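Local structure of sulfate transporter 4.1, chloroplastic (Arabidopsis thaliana, 7LHV) at residues 518-521 with 522-525; 535-539 with 540-544; 580-584 with 585-589; 633-636 with 637-641. The protein transports sulfate across membranes as a proton-coupled symporter of the SLC26/SulP family and may help regulate sulfate assimilation. One frame throughout, in Å; residues are numbered along the deposited sequence.

Contact 1. Residues 518-521 with 522-525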
ATOM      1  N   GLN A 518      21.444 -33.351   6.534  1.00108.13           N
ATOM      2  CA  GLN A 518      22.438 -34.226   7.133  1.00108.13           C
ATOM      3  C   GLN A 518      21.990 -34.699   8.512  1.00108.13           C
ATOM      4  O   GLN A 518      21.085 -34.138   9.131  1.00108.13           O
ATOM      5  CB  GLN A 518      23.787 -33.512   7.238  1.00108.13           C
ATOM      6  CG  GLN A 518      24.421 -33.180   5.898  1.00108.13           C
ATOM      7  CD  GLN A 518      24.857 -34.421   5.141  1.00108.13           C
ATOM      8  OE1 GLN A 518      25.658 -35.214   5.635  1.00108.13           O
ATOM      9  NE2 GLN A 518      24.327 -34.595   3.935  1.00108.13           N
ATOM     10  N   TYR A 519      22.634 -35.765   8.982  1.00113.52           N
ATOM     11  CA  TYR A 519      22.363 -36.347  10.296  1.00113.52           C
ATOM     12  C   TYR A 519      23.688 -36.576  11.011  1.00113.52           C
ATOM     13  O   TYR A 519      24.247 -37.682  10.963  1.00113.52           O
ATOM     14  CB  TYR A 519      21.581 -37.653  10.172  1.00113.52           C
ATOM     15  CG  TYR A 519      20.152 -37.489   9.700  1.00113.52           C
ATOM     16  CD1 TYR A 519      19.848 -37.457   8.346  1.00113.52           C
ATOM     17  CD2 TYR A 519      19.108 -37.375  10.609  1.00113.52           C
ATOM     18  CE1 TYR A 519      18.545 -37.312   7.909  1.00113.52           C
ATOM     19  CE2 TYR A 519      17.801 -37.228  10.180  1.00113.52           C
ATOM     20  CZ  TYR A 519      17.526 -37.196   8.831  1.00113.52           C
ATOM     21  OH  TYR A 519      16.228 -37.051   8.400  1.00113.52           O
ATOM     22  N   PRO A 520      24.227 -35.555  11.691  1.00113.18           N
ATOM     23  CA  PRO A 520      25.462 -35.763  12.463  1.00113.18           C
ATOM     24  C   PRO A 520      25.229 -36.574  13.731  1.00113.18           C
ATOM     25  O   PRO A 520      25.569 -36.133  14.834  1.00113.18           O
ATOM     26  CB  PRO A 520      25.920 -34.333  12.777  1.00113.18           C
ATOM     27  CG  PRO A 520      24.672 -33.528  12.762  1.00113.18           C
ATOM     28  CD  PRO A 520      23.783 -34.151  11.717  1.00113.18           C
ATOM     29  N   GLU A 521      24.615 -37.752  13.568  1.00114.15           N
ATOM     30  CA  GLU A 521      24.326 -38.723  14.624  1.00114.15           C
ATOM     31  C   GLU A 521      23.213 -38.240  15.548  1.00114.15           C
ATOM     32  O   GLU A 521      22.732 -39.001  16.395  1.00114.15           O
ATOM     33  CB  GLU A 521      25.583 -39.054  15.435  1.00114.15           C
ATOM     34  CG  GLU A 521      26.736 -39.603  14.610  1.00114.15           C
ATOM     35  CD  GLU A 521      28.042 -39.636  15.382  1.00114.15           C
ATOM     36  OE1 GLU A 521      28.062 -39.164  16.538  1.00114.15           O
ATOM     37  OE2 GLU A 521      29.045 -40.135  14.832  1.00114.15           O
ATOM     38  N   ALA A 522      22.793 -36.988  15.388  1.00105.77           N
ATOM     39  CA  ALA A 522      21.675 -36.438  16.150  1.00105.77           C
ATOM     40  C   ALA A 522      21.233 -35.163  15.456  1.00105.77           C
ATOM     41  O   ALA A 522      21.999 -34.198  15.402  1.00105.77           O
ATOM     42  CB  ALA A 522      22.073 -36.159  17.600  1.00105.77           C
ATOM     43  N   TYR A 523      20.012 -35.150  14.925  1.00 97.78           N
ATOM     44  CA  TYR A 523      19.531 -33.992  14.183  1.00 97.78           C
ATOM     45  C   TYR A 523      18.336 -33.327  14.854  1.00 97.78           C
ATOM     46  O   TYR A 523      18.397 -32.133  15.158  1.00 97.78           O
ATOM     47  CB  TYR A 523      19.195 -34.403  12.747  1.00 97.78           C
ATOM     48  CG  TYR A 523      19.235 -33.252  11.776  1.00 97.78           C
ATOM     49  CD1 TYR A 523      20.398 -32.523  11.584  1.00 97.78           C
ATOM     50  CD2 TYR A 523      18.116 -32.905  11.037  1.00 97.78           C
ATOM     51  CE1 TYR A 523      20.443 -31.473  10.693  1.00 97.78           C
ATOM     52  CE2 TYR A 523      18.151 -31.859  10.143  1.00 97.78           C
ATOM     53  CZ  TYR A 523      19.315 -31.146   9.975  1.00 97.78           C
ATOM     54  OH  TYR A 523      19.351 -30.102   9.084  1.00 97.78           O
ATOM     55  N   THR A 524      17.256 -34.059  15.104  1.00 93.05           N
ATOM     56  CA  THR A 524      16.068 -33.496  15.724  1.00 93.05           C
ATOM     57  C   THR A 524      15.742 -34.257  17.001  1.00 93.05           C
ATOM     58  O   THR A 524      16.123 -35.420  17.166  1.00 93.05           O
ATOM     59  CB  THR A 524      14.867 -33.528  14.770  1.00 93.05           C
ATOM     60  OG1 THR A 524      13.823 -32.695  15.289  1.00 93.05           O
ATOM     61  CG2 THR A 524      14.345 -34.946  14.603  1.00 93.05           C
ATOM     62  N   TYR A 525      15.046 -33.581  17.909  1.00 88.33           N
ATOM     63  CA  TYR A 525      14.697 -34.139  19.206  1.00 88.33           C
ATOM     64  C   TYR A 525      13.189 -34.309  19.312  1.00 88.33           C
ATOM     65  O   TYR A 525      12.424 -33.434  18.899  1.00 88.33           O
ATOM     66  CB  TYR A 525      15.204 -33.247  20.341  1.00 88.33           C
ATOM     67  CG  TYR A 525      16.692 -33.001  20.302  1.00 88.33           C
ATOM     68  CD1 TYR A 525      17.585 -33.979  20.719  1.00 88.33           C
ATOM     69  CD2 TYR A 525      17.207 -31.794  19.852  1.00 88.33           C
ATOM     70  CE1 TYR A 525      18.947 -33.761  20.687  1.00 88.33           C
ATOM     71  CE2 TYR A 525      18.568 -31.567  19.817  1.00 88.33           C
ATOM     72  CZ  TYR A 525      19.434 -32.555  20.236  1.00 88.33           C
ATOM     73  OH  TYR A 525      20.789 -32.337  20.204  1.00 88.33           O
TER
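The rings of Tyr519 and Tyr523 meet edge to face: Tyr523 directs its edge at the face of Tyr519, with the centroids 5.4 Å apart and the planes inclined at 54°. Over one face of the Tyr523 ring sits the carbonyl oxygen of Gln518, displaced toward the rim and nearest to CD1, where the Gln518 O to Tyr523 CD1 distance is 3.0 Å. The same carbon also meets the proline ring, Pro520 CD lying 3.8 Å from Tyr523 CD1. At the root of the side chain, Tyr523 CB comes within 3.7 Å of Tyr519 CD2, and the two tyrosine side chains run roughly perpendicular to each other. With CG placed opposite the backbone N (chi1 -157°), the Tyr523 ring swings back over the preceding residues.

An inverse gamma turn centred on Pro520 reverses the chain between Tyr519 and Tyr523, with Glu521 N donating to Tyr519 O over 2.6 Å. The turn belongs to the loop that leads from strand 501-504 into strand 527-533 of the STAS domain. Tyr523 is the buried member of an otherwise largely exposed group, and its hydroxyl makes a weak hydrogen bond to Ile516 O. Arg506, from an earlier part of the same loop, packs against Pro520, Ala522 and Tyr523, while Val512 also touches the Tyr523 side chain.

Contact 2. Residues 535-539 with 540-544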
ATOM      1  N   SER A 535      12.913 -12.853   9.856  1.00 53.21           N
ATOM      2  CA  SER A 535      12.470 -11.504   9.527  1.00 53.21           C
ATOM      3  C   SER A 535      12.179 -10.720  10.798  1.00 53.21           C
ATOM      4  O   SER A 535      11.896 -11.319  11.843  1.00 53.21           O
ATOM      5  CB  SER A 535      11.220 -11.539   8.650  1.00 53.21           C
ATOM      6  OG  SER A 535      10.238 -12.390   9.210  1.00 53.21           O
ATOM      7  N   PRO A 536      12.244  -9.391  10.760  1.00 50.56           N
ATOM      8  CA  PRO A 536      11.733  -8.606  11.885  1.00 50.56           C
ATOM      9  C   PRO A 536      10.232  -8.789  12.026  1.00 50.56           C
ATOM     10  O   PRO A 536       9.510  -8.955  11.041  1.00 50.56           O
ATOM     11  CB  PRO A 536      12.088  -7.165  11.505  1.00 50.56           C
ATOM     12  CG  PRO A 536      12.246  -7.193  10.033  1.00 50.56           C
ATOM     13  CD  PRO A 536      12.810  -8.535   9.707  1.00 50.56           C
ATOM     14  N   ILE A 537       9.762  -8.752  13.267  1.00 48.83           N
ATOM     15  CA  ILE A 537       8.353  -8.953  13.576  1.00 48.83           C
ATOM     16  C   ILE A 537       7.716  -7.593  13.816  1.00 48.83           C
ATOM     17  O   ILE A 537       8.167  -6.829  14.675  1.00 48.83           O
ATOM     18  CB  ILE A 537       8.166  -9.871  14.791  1.00 48.83           C
ATOM     19  CG1 ILE A 537       9.023 -11.126  14.651  1.00 48.83           C
ATOM     20  CG2 ILE A 537       6.713 -10.250  14.945  1.00 48.83           C
ATOM     21  CD1 ILE A 537       8.930 -12.058  15.832  1.00 48.83           C
ATOM     22  N   TYR A 538       6.669  -7.289  13.057  1.00 48.51           N
ATOM     23  CA  TYR A 538       5.931  -6.045  13.221  1.00 48.51           C
ATOM     24  C   TYR A 538       4.477  -6.311  12.848  1.00 48.51           C
ATOM     25  O   TYR A 538       4.079  -7.459  12.630  1.00 48.51           O
ATOM     26  CB  TYR A 538       6.580  -4.912  12.411  1.00 48.51           C
ATOM     27  CG  TYR A 538       6.545  -5.071  10.908  1.00 48.51           C
ATOM     28  CD1 TYR A 538       7.213  -6.108  10.281  1.00 48.51           C
ATOM     29  CD2 TYR A 538       5.870  -4.159  10.114  1.00 48.51           C
ATOM     30  CE1 TYR A 538       7.189  -6.250   8.914  1.00 48.51           C
ATOM     31  CE2 TYR A 538       5.844  -4.288   8.745  1.00 48.51           C
ATOM     32  CZ  TYR A 538       6.504  -5.338   8.152  1.00 48.51           C
ATOM     33  OH  TYR A 538       6.483  -5.476   6.786  1.00 48.51           O
ATOM     34  N   PHE A 539       3.677  -5.247  12.783  1.00 47.67           N
ATOM     35  CA  PHE A 539       2.230  -5.420  12.692  1.00 47.67           C
ATOM     36  C   PHE A 539       1.788  -6.092  11.399  1.00 47.67           C
ATOM     37  O   PHE A 539       0.701  -6.674  11.365  1.00 47.67           O
ATOM     38  CB  PHE A 539       1.516  -4.076  12.838  1.00 47.67           C
ATOM     39  CG  PHE A 539       1.995  -3.020  11.885  1.00 47.67           C
ATOM     40  CD1 PHE A 539       1.430  -2.901  10.629  1.00 47.67           C
ATOM     41  CD2 PHE A 539       2.988  -2.132  12.254  1.00 47.67           C
ATOM     42  CE1 PHE A 539       1.858  -1.928   9.754  1.00 47.67           C
ATOM     43  CE2 PHE A 539       3.418  -1.158  11.379  1.00 47.67           C
ATOM     44  CZ  PHE A 539       2.852  -1.057  10.130  1.00 47.67           C
ATOM     45  N   ALA A 540       2.591  -6.020  10.337  1.00 49.22           N
ATOM     46  CA  ALA A 540       2.153  -6.573   9.059  1.00 49.22           C
ATOM     47  C   ALA A 540       2.218  -8.096   9.051  1.00 49.22           C
ATOM     48  O   ALA A 540       1.302  -8.755   8.546  1.00 49.22           O
ATOM     49  CB  ALA A 540       2.988  -5.997   7.919  1.00 49.22           C
ATOM     50  N   ASN A 541       3.283  -8.678   9.595  1.00 48.47           N
ATOM     51  CA  ASN A 541       3.482 -10.120   9.523  1.00 48.47           C
ATOM     52  C   ASN A 541       3.172 -10.833  10.832  1.00 48.47           C
ATOM     53  O   ASN A 541       3.512 -12.009  10.975  1.00 48.47           O
ATOM     54  CB  ASN A 541       4.911 -10.442   9.084  1.00 48.47           C
ATOM     55  CG  ASN A 541       5.954  -9.738   9.922  1.00 48.47           C
ATOM     56  OD1 ASN A 541       5.669  -9.249  11.010  1.00 48.47           O
ATOM     57  ND2 ASN A 541       7.177  -9.686   9.414  1.00 48.47           N
ATOM     58  N   ILE A 542       2.546 -10.152  11.792  1.00 52.44           N
ATOM     59  CA  ILE A 542       2.293 -10.783  13.082  1.00 52.44           C
ATOM     60  C   ILE A 542       1.202 -11.843  12.980  1.00 52.44           C
ATOM     61  O   ILE A 542       1.232 -12.841  13.710  1.00 52.44           O
ATOM     62  CB  ILE A 542       1.968  -9.722  14.147  1.00 52.44           C
ATOM     63  CG1 ILE A 542       2.037 -10.343  15.536  1.00 52.44           C
ATOM     64  CG2 ILE A 542       0.608  -9.099  13.899  1.00 52.44           C
ATOM     65  CD1 ILE A 542       3.293 -11.140  15.776  1.00 52.44           C
ATOM     66  N   SER A 543       0.224 -11.657  12.090  1.00 56.26           N
ATOM     67  CA  SER A 543      -0.850 -12.638  11.962  1.00 56.26           C
ATOM     68  C   SER A 543      -0.332 -13.964  11.416  1.00 56.26           C
ATOM     69  O   SER A 543      -0.705 -15.035  11.913  1.00 56.26           O
ATOM     70  CB  SER A 543      -1.955 -12.083  11.067  1.00 56.26           C
ATOM     71  OG  SER A 543      -2.492 -10.892  11.612  1.00 56.26           O
ATOM     72  N   TYR A 544       0.523 -13.914  10.394  1.00 53.96           N
ATOM     73  CA  TYR A 544       1.083 -15.141   9.840  1.00 53.96           C
ATOM     74  C   TYR A 544       1.928 -15.872  10.874  1.00 53.96           C
ATOM     75  O   TYR A 544       1.869 -17.102  10.979  1.00 53.96           O
ATOM     76  CB  TYR A 544       1.912 -14.824   8.597  1.00 53.96           C
ATOM     77  CG  TYR A 544       2.538 -16.034   7.942  1.00 53.96           C
ATOM     78  CD1 TYR A 544       1.839 -16.790   7.014  1.00 53.96           C
ATOM     79  CD2 TYR A 544       3.835 -16.419   8.249  1.00 53.96           C
ATOM     80  CE1 TYR A 544       2.411 -17.894   6.416  1.00 53.96           C
ATOM     81  CE2 TYR A 544       4.415 -17.517   7.656  1.00 53.96           C
ATOM     82  CZ  TYR A 544       3.701 -18.252   6.742  1.00 53.96           C
ATOM     83  OH  TYR A 544       4.283 -19.349   6.152  1.00 53.96           O
TER
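The methyl group of Ala540 lies against the Tyr538 ring, CB 3.4 Å from Tyr538 CE2, and Ala540 N lies over one face of that ring, displaced toward the rim. Asn541 follows and ties the loop together with both ends of its amide. Its ND2 donates to Pro536 O at 2.9 Å, within 12° of its own amide plane, while OD1 accepts from Tyr538 N at 3.0 Å in an almost straight bond, taken on a lone pair. Because CG is tucked between the backbone N and the carbonyl carbon (chi1 52°), the amide reaches back along the loop and grips one backbone donor and one backbone acceptor two residues apart; its plane stands 71° from the Tyr538 ring. A weak bond from Asn541 N to Tyr538 O, 3.4 Å long, adds to this. Ile542 then places CD1 against Ile537 CG2 at 3.6 Å, crossing it at about a right angle. Val492 and Glu495 of the second subunit cover Ala540 and Tyr538 respectively. Asn541 occupies the N-cap position of helix 542-560, but its side chain makes no capping bond and braces instead the strand-to-helix connection that follows strand 527-533 in the STAS fold.

Contact 3. Residues 580-584 with 585-589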
ATOM      1  N   THR A 580      15.422  -8.561  13.613  1.00 56.67           N
ATOM      2  CA  THR A 580      16.145  -7.320  13.866  1.00 56.67           C
ATOM      3  C   THR A 580      15.465  -6.489  14.947  1.00 56.67           C
ATOM      4  O   THR A 580      16.133  -5.942  15.830  1.00 56.67           O
ATOM      5  CB  THR A 580      16.273  -6.520  12.573  1.00 56.67           C
ATOM      6  OG1 THR A 580      16.989  -7.293  11.603  1.00 56.67           O
ATOM      7  CG2 THR A 580      17.027  -5.227  12.824  1.00 56.67           C
ATOM      8  N   HIS A 581      14.137  -6.391  14.901  1.00 55.60           N
ATOM      9  CA  HIS A 581      13.402  -5.572  15.853  1.00 55.60           C
ATOM     10  C   HIS A 581      11.987  -6.113  15.979  1.00 55.60           C
ATOM     11  O   HIS A 581      11.496  -6.824  15.102  1.00 55.60           O
ATOM     12  CB  HIS A 581      13.380  -4.105  15.425  1.00 55.60           C
ATOM     13  CG  HIS A 581      13.007  -3.903  13.990  1.00 55.60           C
ATOM     14  ND1 HIS A 581      11.704  -3.977  13.543  1.00 55.60           N
ATOM     15  CD2 HIS A 581      13.761  -3.628  12.901  1.00 55.60           C
ATOM     16  CE1 HIS A 581      11.674  -3.760  12.241  1.00 55.60           C
ATOM     17  NE2 HIS A 581      12.909  -3.545  11.826  1.00 55.60           N
ATOM     18  N   ILE A 582      11.336  -5.763  17.088  1.00 57.02           N
ATOM     19  CA  ILE A 582       9.945  -6.122  17.330  1.00 57.02           C
ATOM     20  C   ILE A 582       9.206  -4.907  17.870  1.00 57.02           C
ATOM     21  O   ILE A 582       9.773  -4.077  18.586  1.00 57.02           O
ATOM     22  CB  ILE A 582       9.805  -7.316  18.300  1.00 57.02           C
ATOM     23  CG1 ILE A 582      10.513  -7.034  19.622  1.00 57.02           C
ATOM     24  CG2 ILE A 582      10.332  -8.587  17.674  1.00 57.02           C
ATOM     25  CD1 ILE A 582      10.361  -8.148  20.625  1.00 57.02           C
ATOM     26  N   ASP A 583       7.930  -4.803  17.514  1.00 57.46           N
ATOM     27  CA  ASP A 583       7.078  -3.714  17.954  1.00 57.46           C
ATOM     28  C   ASP A 583       6.137  -4.199  19.058  1.00 57.46           C
ATOM     29  O   ASP A 583       6.275  -5.302  19.588  1.00 57.46           O
ATOM     30  CB  ASP A 583       6.316  -3.131  16.764  1.00 57.46           C
ATOM     31  CG  ASP A 583       5.432  -4.148  16.085  1.00 57.46           C
ATOM     32  OD1 ASP A 583       5.605  -5.353  16.351  1.00 57.46           O
ATOM     33  OD2 ASP A 583       4.566  -3.745  15.283  1.00 57.46           O
ATOM     34  N   SER A 584       5.168  -3.353  19.416  1.00 58.99           N
ATOM     35  CA  SER A 584       4.225  -3.696  20.476  1.00 58.99           C
ATOM     36  C   SER A 584       3.356  -4.887  20.093  1.00 58.99           C
ATOM     37  O   SER A 584       3.055  -5.743  20.935  1.00 58.99           O
ATOM     38  CB  SER A 584       3.351  -2.489  20.799  1.00 58.99           C
ATOM     39  OG  SER A 584       2.408  -2.276  19.765  1.00 58.99           O
ATOM     40  N   SER A 585       2.918  -4.946  18.834  1.00 60.04           N
ATOM     41  CA  SER A 585       2.106  -6.075  18.393  1.00 60.04           C
ATOM     42  C   SER A 585       2.856  -7.386  18.568  1.00 60.04           C
ATOM     43  O   SER A 585       2.262  -8.411  18.923  1.00 60.04           O
ATOM     44  CB  SER A 585       1.687  -5.887  16.936  1.00 60.04           C
ATOM     45  OG  SER A 585       0.958  -4.685  16.766  1.00 60.04           O
ATOM     46  N   ALA A 586       4.171  -7.367  18.343  1.00 59.00           N
ATOM     47  CA  ALA A 586       4.965  -8.581  18.476  1.00 59.00           C
ATOM     48  C   ALA A 586       4.948  -9.102  19.907  1.00 59.00           C
ATOM     49  O   ALA A 586       4.722 -10.294  20.137  1.00 59.00           O
ATOM     50  CB  ALA A 586       6.397  -8.320  18.016  1.00 59.00           C
ATOM     51  N   VAL A 587       5.185  -8.227  20.886  1.00 61.85           N
ATOM     52  CA  VAL A 587       5.223  -8.685  22.271  1.00 61.85           C
ATOM     53  C   VAL A 587       3.829  -9.064  22.757  1.00 61.85           C
ATOM     54  O   VAL A 587       3.669 -10.009  23.537  1.00 61.85           O
ATOM     55  CB  VAL A 587       5.887  -7.637  23.182  1.00 61.85           C
ATOM     56  CG1 VAL A 587       7.385  -7.621  22.952  1.00 61.85           C
ATOM     57  CG2 VAL A 587       5.304  -6.267  22.942  1.00 61.85           C
ATOM     58  N   GLU A 588       2.796  -8.343  22.307  1.00 65.82           N
ATOM     59  CA  GLU A 588       1.434  -8.732  22.668  1.00 65.82           C
ATOM     60  C   GLU A 588       1.103 -10.126  22.145  1.00 65.82           C
ATOM     61  O   GLU A 588       0.563 -10.968  22.876  1.00 65.82           O
ATOM     62  CB  GLU A 588       0.433  -7.705  22.143  1.00 65.82           C
ATOM     63  CG  GLU A 588       0.060  -6.640  23.158  1.00 65.82           C
ATOM     64  CD  GLU A 588      -0.734  -7.204  24.325  1.00 65.82           C
ATOM     65  OE1 GLU A 588      -1.826  -7.764  24.089  1.00 65.82           O
ATOM     66  OE2 GLU A 588      -0.265  -7.092  25.478  1.00 65.82           O
ATOM     67  N   ALA A 589       1.436 -10.396  20.882  1.00 61.41           N
ATOM     68  CA  ALA A 589       1.187 -11.719  20.325  1.00 61.41           C
ATOM     69  C   ALA A 589       2.027 -12.779  21.023  1.00 61.41           C
ATOM     70  O   ALA A 589       1.564 -13.902  21.229  1.00 61.41           O
ATOM     71  CB  ALA A 589       1.461 -11.720  18.824  1.00 61.41           C
TER
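Asp583 and Ser584 begin the hydrogen bonding of helix 584-599: Asp583 O receives weak bonds from Ala586 N and Val587 N, and Ser584 O takes a sounder one from Glu588 N at 3.0 Å. The side chain of Asp583, at the N-cap, supplies a further acceptor. Its OD1 is 3.2 Å from Ala586 N, and that donor approaches from above the carboxylate, 46° out of its plane. With CG between the backbone N and the carbonyl carbon (chi1 60°), the carboxylate folds over the first turn. Ile582 makes the apolar half of the contact. Its CB rests 3.6 Å from Ala586 CB, while CD1 at the far end of the side chain reaches Val587 CG1 at 3.8 Å, the two side chains meeting at roughly a right angle. Helix 611-620 also packs on Ile582, through Val613, Thr616 and Ile617.

Ser584 turns its side chain elsewhere, its OG hydrogen-bonding to Asp461 OD2 of the second subunit. Arg460 of that subunit makes a long, weak ion pair with Asp583 OD2. A carboxylate set at the start of a helix next to amide N-H groups would probably be favoured in its charged form, so the cap satisfies Ala586 N and may present negative charge toward Arg460 of the second subunit.

Contact 4. Residues 633-636 with 637-641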
ATOM      1  N   VAL A 633      21.097 -17.296  25.480  1.00 81.51           N
ATOM      2  CA  VAL A 633      21.897 -16.626  24.462  1.00 81.51           C
ATOM      3  C   VAL A 633      22.242 -17.536  23.295  1.00 81.51           C
ATOM      4  O   VAL A 633      22.759 -17.045  22.281  1.00 81.51           O
ATOM      5  CB  VAL A 633      23.187 -16.028  25.062  1.00 81.51           C
ATOM      6  CG1 VAL A 633      22.851 -14.980  26.109  1.00 81.51           C
ATOM      7  CG2 VAL A 633      24.054 -17.127  25.654  1.00 81.51           C
ATOM      8  N   ARG A 634      21.987 -18.839  23.404  1.00 85.68           N
ATOM      9  CA  ARG A 634      22.280 -19.796  22.348  1.00 85.68           C
ATOM     10  C   ARG A 634      21.159 -20.822  22.294  1.00 85.68           C
ATOM     11  O   ARG A 634      20.330 -20.910  23.201  1.00 85.68           O
ATOM     12  CB  ARG A 634      23.632 -20.491  22.577  1.00 85.68           C
ATOM     13  CG  ARG A 634      24.823 -19.549  22.519  1.00 85.68           C
ATOM     14  CD  ARG A 634      26.117 -20.240  22.917  1.00 85.68           C
ATOM     15  NE  ARG A 634      26.545 -21.227  21.935  1.00 85.68           N
ATOM     16  CZ  ARG A 634      26.615 -22.530  22.167  1.00 85.68           C
ATOM     17  NH1 ARG A 634      26.280 -23.041  23.340  1.00 85.68           N
ATOM     18  NH2 ARG A 634      27.038 -23.340  21.201  1.00 85.68           N
ATOM     19  N   VAL A 635      21.124 -21.589  21.205  1.00 86.54           N
ATOM     20  CA  VAL A 635      20.152 -22.674  21.115  1.00 86.54           C
ATOM     21  C   VAL A 635      20.653 -23.918  21.838  1.00 86.54           C
ATOM     22  O   VAL A 635      19.850 -24.723  22.328  1.00 86.54           O
ATOM     23  CB  VAL A 635      19.819 -22.980  19.646  1.00 86.54           C
ATOM     24  CG1 VAL A 635      21.037 -23.509  18.918  1.00 86.54           C
ATOM     25  CG2 VAL A 635      18.675 -23.978  19.555  1.00 86.54           C
ATOM     26  N   HIS A 636      21.973 -24.089  21.933  1.00 92.94           N
ATOM     27  CA  HIS A 636      22.524 -25.308  22.511  1.00 92.94           C
ATOM     28  C   HIS A 636      22.104 -25.462  23.967  1.00 92.94           C
ATOM     29  O   HIS A 636      21.565 -26.501  24.361  1.00 92.94           O
ATOM     30  CB  HIS A 636      24.048 -25.304  22.388  1.00 92.94           C
ATOM     31  CG  HIS A 636      24.549 -25.230  20.978  1.00 92.94           C
ATOM     32  ND1 HIS A 636      24.353 -24.126  20.174  1.00 92.94           N
ATOM     33  CD2 HIS A 636      25.257 -26.113  20.234  1.00 92.94           C
ATOM     34  CE1 HIS A 636      24.906 -24.338  18.993  1.00 92.94           C
ATOM     35  NE2 HIS A 636      25.462 -25.537  19.004  1.00 92.94           N
ATOM     36  N   ASP A 637      22.324 -24.423  24.776  1.00 89.91           N
ATOM     37  CA  ASP A 637      21.960 -24.502  26.187  1.00 89.91           C
ATOM     38  C   ASP A 637      20.448 -24.545  26.384  1.00 89.91           C
ATOM     39  O   ASP A 637      19.969 -25.202  27.316  1.00 89.91           O
ATOM     40  CB  ASP A 637      22.588 -23.335  26.953  1.00 89.91           C
ATOM     41  CG  ASP A 637      22.090 -21.982  26.487  1.00 89.91           C
ATOM     42  OD1 ASP A 637      21.281 -21.930  25.540  1.00 89.91           O
ATOM     43  OD2 ASP A 637      22.517 -20.962  27.066  1.00 89.91           O
ATOM     44  N   ALA A 638      19.687 -23.864  25.524  1.00 86.02           N
ATOM     45  CA  ALA A 638      18.231 -23.924  25.613  1.00 86.02           C
ATOM     46  C   ALA A 638      17.731 -25.349  25.420  1.00 86.02           C
ATOM     47  O   ALA A 638      16.926 -25.852  26.212  1.00 86.02           O
ATOM     48  CB  ALA A 638      17.601 -22.992  24.578  1.00 86.02           C
ATOM     49  N   VAL A 639      18.208 -26.024  24.375  1.00 85.28           N
ATOM     50  CA  VAL A 639      17.790 -27.403  24.146  1.00 85.28           C
ATOM     51  C   VAL A 639      18.327 -28.316  25.242  1.00 85.28           C
ATOM     52  O   VAL A 639      17.649 -29.261  25.663  1.00 85.28           O
ATOM     53  CB  VAL A 639      18.219 -27.861  22.744  1.00 85.28           C
ATOM     54  CG1 VAL A 639      18.073 -29.363  22.604  1.00 85.28           C
ATOM     55  CG2 VAL A 639      17.372 -27.163  21.704  1.00 85.28           C
ATOM     56  N   GLN A 640      19.536 -28.041  25.738  1.00 90.79           N
ATOM     57  CA  GLN A 640      20.098 -28.867  26.801  1.00 90.79           C
ATOM     58  C   GLN A 640      19.253 -28.801  28.066  1.00 90.79           C
ATOM     59  O   GLN A 640      19.024 -29.824  28.720  1.00 90.79           O
ATOM     60  CB  GLN A 640      21.538 -28.442  27.092  1.00 90.79           C
ATOM     61  CG  GLN A 640      22.553 -29.016  26.120  1.00 90.79           C
ATOM     62  CD  GLN A 640      22.469 -30.526  26.019  1.00 90.79           C
ATOM     63  OE1 GLN A 640      22.402 -31.225  27.029  1.00 90.79           O
ATOM     64  NE2 GLN A 640      22.467 -31.036  24.794  1.00 90.79           N
ATOM     65  N   VAL A 641      18.783 -27.608  28.434  1.00 88.99           N
ATOM     66  CA  VAL A 641      17.929 -27.506  29.613  1.00 88.99           C
ATOM     67  C   VAL A 641      16.508 -27.975  29.328  1.00 88.99           C
ATOM     68  O   VAL A 641      15.799 -28.368  30.261  1.00 88.99           O
ATOM     69  CB  VAL A 641      17.899 -26.075  30.178  1.00 88.99           C
ATOM     70  CG1 VAL A 641      19.289 -25.650  30.622  1.00 88.99           C
ATOM     71  CG2 VAL A 641      17.327 -25.104  29.173  1.00 88.99           C
TER
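Val639 can be followed outward from its CB, which lies 3.6 Å from Val635 O one helical turn earlier. From there CG2 passes Val635 O at 3.5 Å and reaches Val635 CG2 at 4.1 Å, so that the two valines lie side by side and point the same way, while CG1, opposite the backbone N (chi1 167°), packs on the ring of Tyr525 at CE2. The backbone beneath them is helical: Val639 N donates to Val635 O and Gln640 N to His636 O, each at 2.9 Å. Gln640 leans its CG back on the same His636 carbonyl, 3.2 Å from the oxygen. On this side of the helix Val635 and Val639 both pack on Ile530 of strand 527-533, and strand 569-575 adds Glu575 beside Val635 and Ile573 beside Val639, which seats helix 635-643 on the STAS sheet.

The polar groups gather elsewhere. Arg634 NH2 lies 3.0 Å above the His636 ring plane, over its centre. Asp637 OD1 stays 5.6 Å from Arg634 NH1. Charge attraction between Arg634 and Asp637 is therefore probably diffuse, acting without direct contact, whereas apolar packing and main-chain hydrogen bonds link the turns of this helix.

The four contacts follow one another along the STAS domain without nesting or crossing, each formed within one continuous stretch of chain. Contact 1 shapes the loop before strand 527-533; contact 2 closes the turn from that strand into helix 542-560; contact 3 does the same between strand 569-575 and helix 584-599; contact 4 forms the first turns of helix 635-643. Contacts 2 and 3 meet, with a probable hydrogen bond between Ile537 N and His581 O at 3.2 Å, and together face the second subunit. Contacts 1 and 4 touch through Tyr525 CE2 and Val639 CG1, 3.6 Å apart. The two pairs stand apart, contacts 1 and 2 having centres about 30 Å from each other.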